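Local coordinates for protein putative phosphatase (DUF442) (Shewanella putrefaciens CN-32, PDB 3GXH) that is a putative phosphatase of the tyrosine phosphatase type that probably removes phosphate groups from substrates not yet identified, at residues Gln16-Gln21 with Ala128-Pro133; Met48-Lys53 with Met68-Ile73. All coordinates share one frame; numbering follows the deposited sequence. Where two conformers were deposited one is given.

Contact 1: residues Gln16-Gln21 with Ala128-Pro133; sequences QQQAPQ and AQTMTP
Gln18 and Thr130 mark the closest backbone approach, their CA atoms 6.7 Å apart, where edge strand 16-19 passes the C-terminal end of helix 127-130. Met131 is the first residue to leave helical backbone angles, and the two carbonyls just before it receive glutamine amides from the strand. With CG anti to the backbone N (chi1 -174°) and the chain extended beyond it, Gln16 reaches the helix end. Its NE2 donates to Gln129 O at 2.8 Å, and that oxygen lies close to the Gln16 amide plane. Thr132 OG1 donates to the same Gln129 O, also at 2.8 Å, from the opposite face of the carbonyl plane, so one oxygen is gripped by two donors that both stand tilted from that plane. The other end of the Gln16 amide rests on carbon: OE1 lies 3.5 Å from Thr132 CB and 3.6 Å from Pro133 CD.

Gln18 takes a different shape, bent where chi2 (-69°) places CD, which folds its amide over Thr130. NE2 donates to Thr130 O at 3.0 Å with an N-H...O angle of 157°, using an in-plane lone pair; the same nitrogen also bonds Ser24 OG on the adjacent strand. OE1 sits 3.3 Å from Thr130 CG2, and a water links OE1 to Thr130 OG1, whose direct protein partner is Asn126 O. The Gln18 amide therefore meets Thr130 through methyl, carbonyl and water together. Thr130 and Pro133 also pack on helix 108-120. Two side-chain amides thus bind the carbonyls of the last two helical residues, Gln129 and Thr130, and the strand supplying them carries a classic beta bulge at Gln18 and Ala19.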
loop_
_atom_site.group_PDB
_atom_site.type_symbol
_atom_site.label_atom_id
_atom_site.label_comp_id
_atom_site.label_asym_id
_atom_site.label_seq_id
_atom_site.Cartn_x
_atom_site.Cartn_y
_atom_site.Cartn_z
ATOM N N GLN A 16 -3.690 -7.579 -3.348
ATOM C CA GLN A 16 -2.718 -8.113 -4.282
ATOM C C GLN A 16 -1.395 -8.250 -3.606
ATOM O O GLN A 16 -0.804 -7.244 -3.149
ATOM C CB GLN A 16 -2.547 -7.184 -5.491
ATOM C CG GLN A 16 -1.642 -7.767 -6.595
ATOM C CD GLN A 16 -1.620 -6.937 -7.870
ATOM O OE1 GLN A 16 -2.606 -6.304 -8.238
ATOM N NE2 GLN A 16 -0.490 -6.934 -8.540
ATOM N N GLN A 17 -0.867 -9.467 -3.607
ATOM C CA GLN A 17 0.470 -9.703 -3.085
ATOM C C GLN A 17 1.486 -9.201 -4.081
ATOM O O GLN A 17 1.486 -9.595 -5.231
ATOM C CB GLN A 17 0.696 -11.167 -2.848
ATOM C CG GLN A 17 2.071 -11.442 -2.408
ATOM C CD GLN A 17 2.039 -12.274 -1.196
ATOM O OE1 GLN A 17 2.268 -11.760 -0.077
ATOM N NE2 GLN A 17 1.647 -13.542 -1.360
ATOM N N GLN A 18 2.332 -8.302 -3.659
ATOM C CA GLN A 18 3.294 -7.648 -4.480
ATOM C C GLN A 18 4.654 -8.341 -4.408
ATOM O O GLN A 18 5.387 -8.362 -5.416
ATOM C CB GLN A 18 3.396 -6.175 -4.153
ATOM C CG GLN A 18 2.077 -5.376 -4.373
ATOM C CD GLN A 18 1.705 -5.240 -5.850
ATOM O OE1 GLN A 18 2.377 -5.784 -6.755
ATOM N NE2 GLN A 18 0.594 -4.529 -6.101
ATOM N N ALA A 19 4.924 -8.968 -3.262
ATOM C CA ALA A 19 6.158 -9.699 -2.976
ATOM C C ALA A 19 5.928 -10.579 -1.758
ATOM O O ALA A 19 4.946 -10.431 -1.057
ATOM C CB ALA A 19 7.241 -8.747 -2.708
ATOM N N PRO A 20 6.810 -11.564 -1.510
ATOM C CA PRO A 20 6.526 -12.415 -0.354
ATOM C C PRO A 20 6.304 -11.669 0.998
ATOM O O PRO A 20 5.457 -12.163 1.783
ATOM C CB PRO A 20 7.739 -13.368 -0.331
ATOM C CG PRO A 20 8.027 -13.533 -1.841
ATOM C CD PRO A 20 7.868 -12.124 -2.374
ATOM N N GLN A 21 6.945 -10.522 1.216
ATOM C CA GLN A 21 6.690 -9.672 2.437
ATOM C C GLN A 21 5.905 -8.341 2.236
ATOM O O GLN A 21 5.930 -7.475 3.111
ATOM C CB GLN A 21 7.993 -9.326 3.173
ATOM C CG GLN A 21 8.893 -10.530 3.577
ATOM C CD GLN A 21 10.187 -10.100 4.378
ATOM O OE1 GLN A 21 11.058 -9.373 3.873
ATOM N NE2 GLN A 21 10.222 -10.462 5.629
ATOM N N ALA A 128 2.444 -2.818 -15.257
ATOM C CA ALA A 128 1.059 -3.204 -15.490
ATOM C C ALA A 128 0.602 -4.279 -14.536
ATOM O O ALA A 128 -0.521 -4.229 -14.063
ATOM C CB ALA A 128 0.919 -3.686 -16.971
ATOM N N GLN A 129 1.478 -5.229 -14.225
ATOM C CA GLN A 129 1.180 -6.296 -13.300
ATOM C C GLN A 129 0.982 -5.741 -11.887
ATOM O O GLN A 129 -0.002 -6.060 -11.204
ATOM C CB GLN A 129 2.294 -7.361 -13.292
ATOM C CG GLN A 129 2.082 -8.525 -12.397
ATOM C CD GLN A 129 3.342 -9.345 -12.180
ATOM O OE1 GLN A 129 4.465 -8.871 -12.420
ATOM N NE2 GLN A 129 3.171 -10.588 -11.723
ATOM N N THR A 130 1.915 -4.914 -11.454
ATOM C CA THR A 130 1.871 -4.353 -10.106
ATOM C C THR A 130 0.624 -3.463 -9.926
ATOM O O THR A 130 -0.003 -3.497 -8.846
ATOM C CB THR A 130 3.163 -3.569 -9.813
ATOM O OG1 THR A 130 4.289 -4.438 -9.913
ATOM C CG2 THR A 130 3.140 -3.028 -8.388
HETATM N N MSE A 131 0.316 -2.706 -10.966
HETATM C CA MSE A 131 -0.743 -1.688 -10.900
HETATM C C MSE A 131 -2.023 -2.156 -11.553
HETATM O O MSE A 131 -2.819 -1.381 -12.026
HETATM C CB MSE A 131 -0.280 -0.342 -11.457
HETATM C CG MSE A 131 0.840 0.301 -10.593
HETATM SE SE MSE A 131 1.597 1.872 -11.413
HETATM C CE MSE A 131 0.013 3.037 -11.470
ATOM N N THR A 132 -2.260 -3.458 -11.432
ATOM C CA THR A 132 -3.495 -4.070 -11.916
ATOM C C THR A 132 -4.770 -3.332 -11.447
ATOM O O THR A 132 -5.690 -3.151 -12.233
ATOM C CB THR A 132 -3.489 -5.599 -11.588
ATOM O OG1 THR A 132 -2.543 -6.248 -12.464
ATOM C CG2 THR A 132 -4.868 -6.215 -11.807
ATOM N N PRO A 133 -4.805 -2.851 -10.192
ATOM C CA PRO A 133 -6.005 -2.163 -9.744
ATOM C C PRO A 133 -6.337 -0.916 -10.483
ATOM O O PRO A 133 -7.474 -0.484 -10.423
ATOM C CB PRO A 133 -5.683 -1.828 -8.274
ATOM C CG PRO A 133 -4.765 -2.934 -7.856
ATOM C CD PRO A 133 -3.879 -3.078 -9.059
HETATM O O HOH W 1 4.853 -6.541 -7.921
#

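Contact 2: residues Met48-Lys53 with Met68-Ile73; sequences MPDSSK and MDYVYI
The carboxylate of Asp50 overlaps the hydroxyl end of the Tyr72 ring, with the two planes only 6° apart. Its carbon CG lies 3.5 Å from Tyr72 CZ, and the two oxygens spread towards the two ortho carbons: OD1 is 3.5 Å from CE1, while OD2 is 3.7 Å from CE2. Although OD2 also comes near the phenol oxygen, the angle there is too poor for a hydrogen bond. The polar link is made by the backbone instead. Asp50 N donates to Tyr72 OH at 2.9 Å, with an N-H...O angle of 167°, so the tyrosine oxygen acts as acceptor. Tyr72 CG is anti to the backbone N (chi1 176°), and the ring extends from the strand to the loop. At the ring edge, close to its plane, Met48 O approaches CE1 to 3.5 Å.

Strand 69-72 is the outermost strand on its side of the sheet and runs parallel to strand 43-46; helix 59-65 lies between them in the chain, making a beta-alpha-beta crossover. Residues 48-53 belong to the loop that leaves strand 43-46 for that helix. This loop folds into a type I beta turn from Pro49 to Ser52, closed by Ser52 N donating to Pro49 O, and Asp50 is its second residue.

One water connects the turn to Tyr70: it bonds Asp50 OD1 at 2.8 Å and Tyr70 OH at 2.6 Å, and it lies over one face of the Tyr72 ring, offset toward the rim. Tyr70 OH has a second partner in Asn46 ND2, at the end of strand 43-46.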
loop_
_atom_site.group_PDB
_atom_site.type_symbol
_atom_site.label_atom_id
_atom_site.label_comp_id
_atom_site.label_asym_id
_atom_site.label_seq_id
_atom_site.Cartn_x
_atom_site.Cartn_y
_atom_site.Cartn_z
HETATM N N MSE A 48 -4.662 6.156 2.973
HETATM C CA MSE A 48 -5.980 6.760 2.833
HETATM C C MSE A 48 -6.186 7.882 3.835
HETATM O O MSE A 48 -6.150 7.644 5.025
HETATM C CB MSE A 48 -7.032 5.676 3.041
HETATM C CG MSE A 48 -8.464 6.159 3.046
HETATM SE SE MSE A 48 -9.657 4.660 3.287
HETATM C CE MSE A 48 -11.341 5.515 2.779
ATOM N N PRO A 49 -6.479 9.098 3.380
ATOM C CA PRO A 49 -6.744 10.164 4.341
ATOM C C PRO A 49 -7.906 9.832 5.278
ATOM O O PRO A 49 -8.989 9.368 4.853
ATOM C CB PRO A 49 -7.106 11.369 3.440
ATOM C CG PRO A 49 -6.406 11.105 2.158
ATOM C CD PRO A 49 -6.513 9.603 1.993
ATOM N N ASP A 50 -7.701 10.142 6.566
ATOM C CA ASP A 50 -8.717 9.942 7.608
ATOM C C ASP A 50 -9.954 10.769 7.274
ATOM O O ASP A 50 -11.046 10.413 7.701
ATOM C CB ASP A 50 -8.190 10.436 8.965
ATOM C CG ASP A 50 -7.169 9.523 9.620
ATOM O OD1 ASP A 50 -7.062 8.345 9.301
ATOM O OD2 ASP A 50 -6.535 10.075 10.557
ATOM N N SER A 51 -9.766 11.877 6.557
ATOM C CA SER A 51 -10.888 12.748 6.181
ATOM C C SER A 51 -11.871 12.124 5.210
ATOM O O SER A 51 -12.990 12.625 5.074
ATOM C CB SER A 51 -10.379 14.081 5.634
ATOM O OG SER A 51 -9.636 13.878 4.469
ATOM N N SER A 52 -11.513 11.031 4.552
ATOM C CA SER A 52 -12.425 10.345 3.650
ATOM C C SER A 52 -13.644 9.847 4.438
ATOM O O SER A 52 -13.541 9.326 5.550
ATOM C CB SER A 52 -11.756 9.140 3.042
ATOM O OG SER A 52 -12.798 8.359 2.411
ATOM N N LYS A 53 -14.842 10.016 3.851
ATOM C CA LYS A 53 -16.050 9.595 4.541
ATOM C C LYS A 53 -16.083 8.073 4.682
ATOM O O LYS A 53 -16.773 7.556 5.532
ATOM C CB LYS A 53 -17.304 10.039 3.799
ATOM C CG LYS A 53 -17.325 9.464 2.454
HETATM N N MSE A 68 -0.770 -5.358 15.445
HETATM C CA MSE A 68 0.157 -4.899 14.441
HETATM C C MSE A 68 0.591 -3.457 14.615
HETATM O O MSE A 68 -0.046 -2.703 15.363
HETATM C CB MSE A 68 -0.483 -5.041 13.054
HETATM C CG MSE A 68 -0.794 -6.459 12.688
HETATM SE SE MSE A 68 -1.733 -6.744 11.012
HETATM C CE MSE A 68 -3.424 -5.875 11.534
ATOM N N ASP A 69 1.693 -3.085 13.979
ATOM C CA ASP A 69 2.194 -1.725 14.025
ATOM C C ASP A 69 1.459 -0.923 12.949
ATOM O O ASP A 69 1.058 -1.480 11.924
ATOM C CB ASP A 69 3.702 -1.695 13.712
ATOM C CG ASP A 69 4.546 -2.314 14.771
ATOM O OD1 ASP A 69 4.134 -2.355 15.934
ATOM O OD2 ASP A 69 5.666 -2.728 14.399
ATOM N N TYR A 70 1.245 0.367 13.203
ATOM C CA TYR A 70 0.471 1.237 12.354
ATOM C C TYR A 70 1.295 2.443 11.912
ATOM O O TYR A 70 1.889 3.120 12.745
ATOM C CB TYR A 70 -0.768 1.719 13.126
ATOM C CG TYR A 70 -1.659 2.623 12.320
ATOM C CD1 TYR A 70 -2.293 2.122 11.195
ATOM C CD2 TYR A 70 -1.846 3.962 12.647
ATOM C CE1 TYR A 70 -3.127 2.904 10.418
ATOM C CE2 TYR A 70 -2.696 4.747 11.871
ATOM C CZ TYR A 70 -3.365 4.211 10.787
ATOM O OH TYR A 70 -4.188 4.995 9.976
ATOM N N VAL A 71 1.330 2.699 10.617
ATOM C CA VAL A 71 1.949 3.879 10.005
ATOM C C VAL A 71 0.916 4.586 9.150
ATOM O O VAL A 71 0.282 3.926 8.273
ATOM C CB VAL A 71 3.199 3.502 9.184
ATOM C CG1 VAL A 71 3.893 4.768 8.692
ATOM C CG2 VAL A 71 4.140 2.581 9.957
ATOM N N TYR A 72 0.745 5.899 9.332
ATOM C CA TYR A 72 -0.231 6.685 8.612
ATOM C C TYR A 72 0.492 7.727 7.772
ATOM O O TYR A 72 1.134 8.620 8.290
ATOM C CB TYR A 72 -1.161 7.376 9.617
ATOM C CG TYR A 72 -2.174 8.314 9.036
ATOM C CD1 TYR A 72 -3.075 7.864 8.046
ATOM C CD2 TYR A 72 -2.257 9.607 9.440
ATOM C CE1 TYR A 72 -4.040 8.696 7.588
ATOM C CE2 TYR A 72 -3.223 10.475 8.919
ATOM C CZ TYR A 72 -4.112 10.001 7.993
ATOM O OH TYR A 72 -5.089 10.869 7.476
ATOM N N ILE A 73 0.388 7.586 6.454
ATOM C CA ILE A 73 0.979 8.470 5.456
ATOM C C ILE A 73 -0.121 8.848 4.469
ATOM O O ILE A 73 -0.211 8.258 3.380
ATOM C CB ILE A 73 2.225 7.819 4.783
ATOM C CG1 ILE A 73 3.257 7.403 5.805
ATOM C CG2 ILE A 73 2.853 8.786 3.734
ATOM C CD1 ILE A 73 4.404 6.575 5.279
HETATM O O HOH W 2 -5.017 7.323 10.907
#

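Contacts 1 and 2 lie at the two borders of one mixed sheet, since strand 16-19 and strand 69-72 are its outermost strands. Their centres are 20 Å apart, on opposite sides of the chain's centre; their nearest atoms stay about 11 Å apart, so neither touches the other. In sequence, both segments of contact 2 fall between those of contact 1. The side chain of Met48 in contact 2 is about 6 Å from a bound sulfate, probably from the crystallisation liquor but possibly marking a pocket. Pro133 of contact 1 touches Asn107, in the loop between strand 100-103 and helix 108-120, where tyrosine phosphatases carry their phosphate-binding loop.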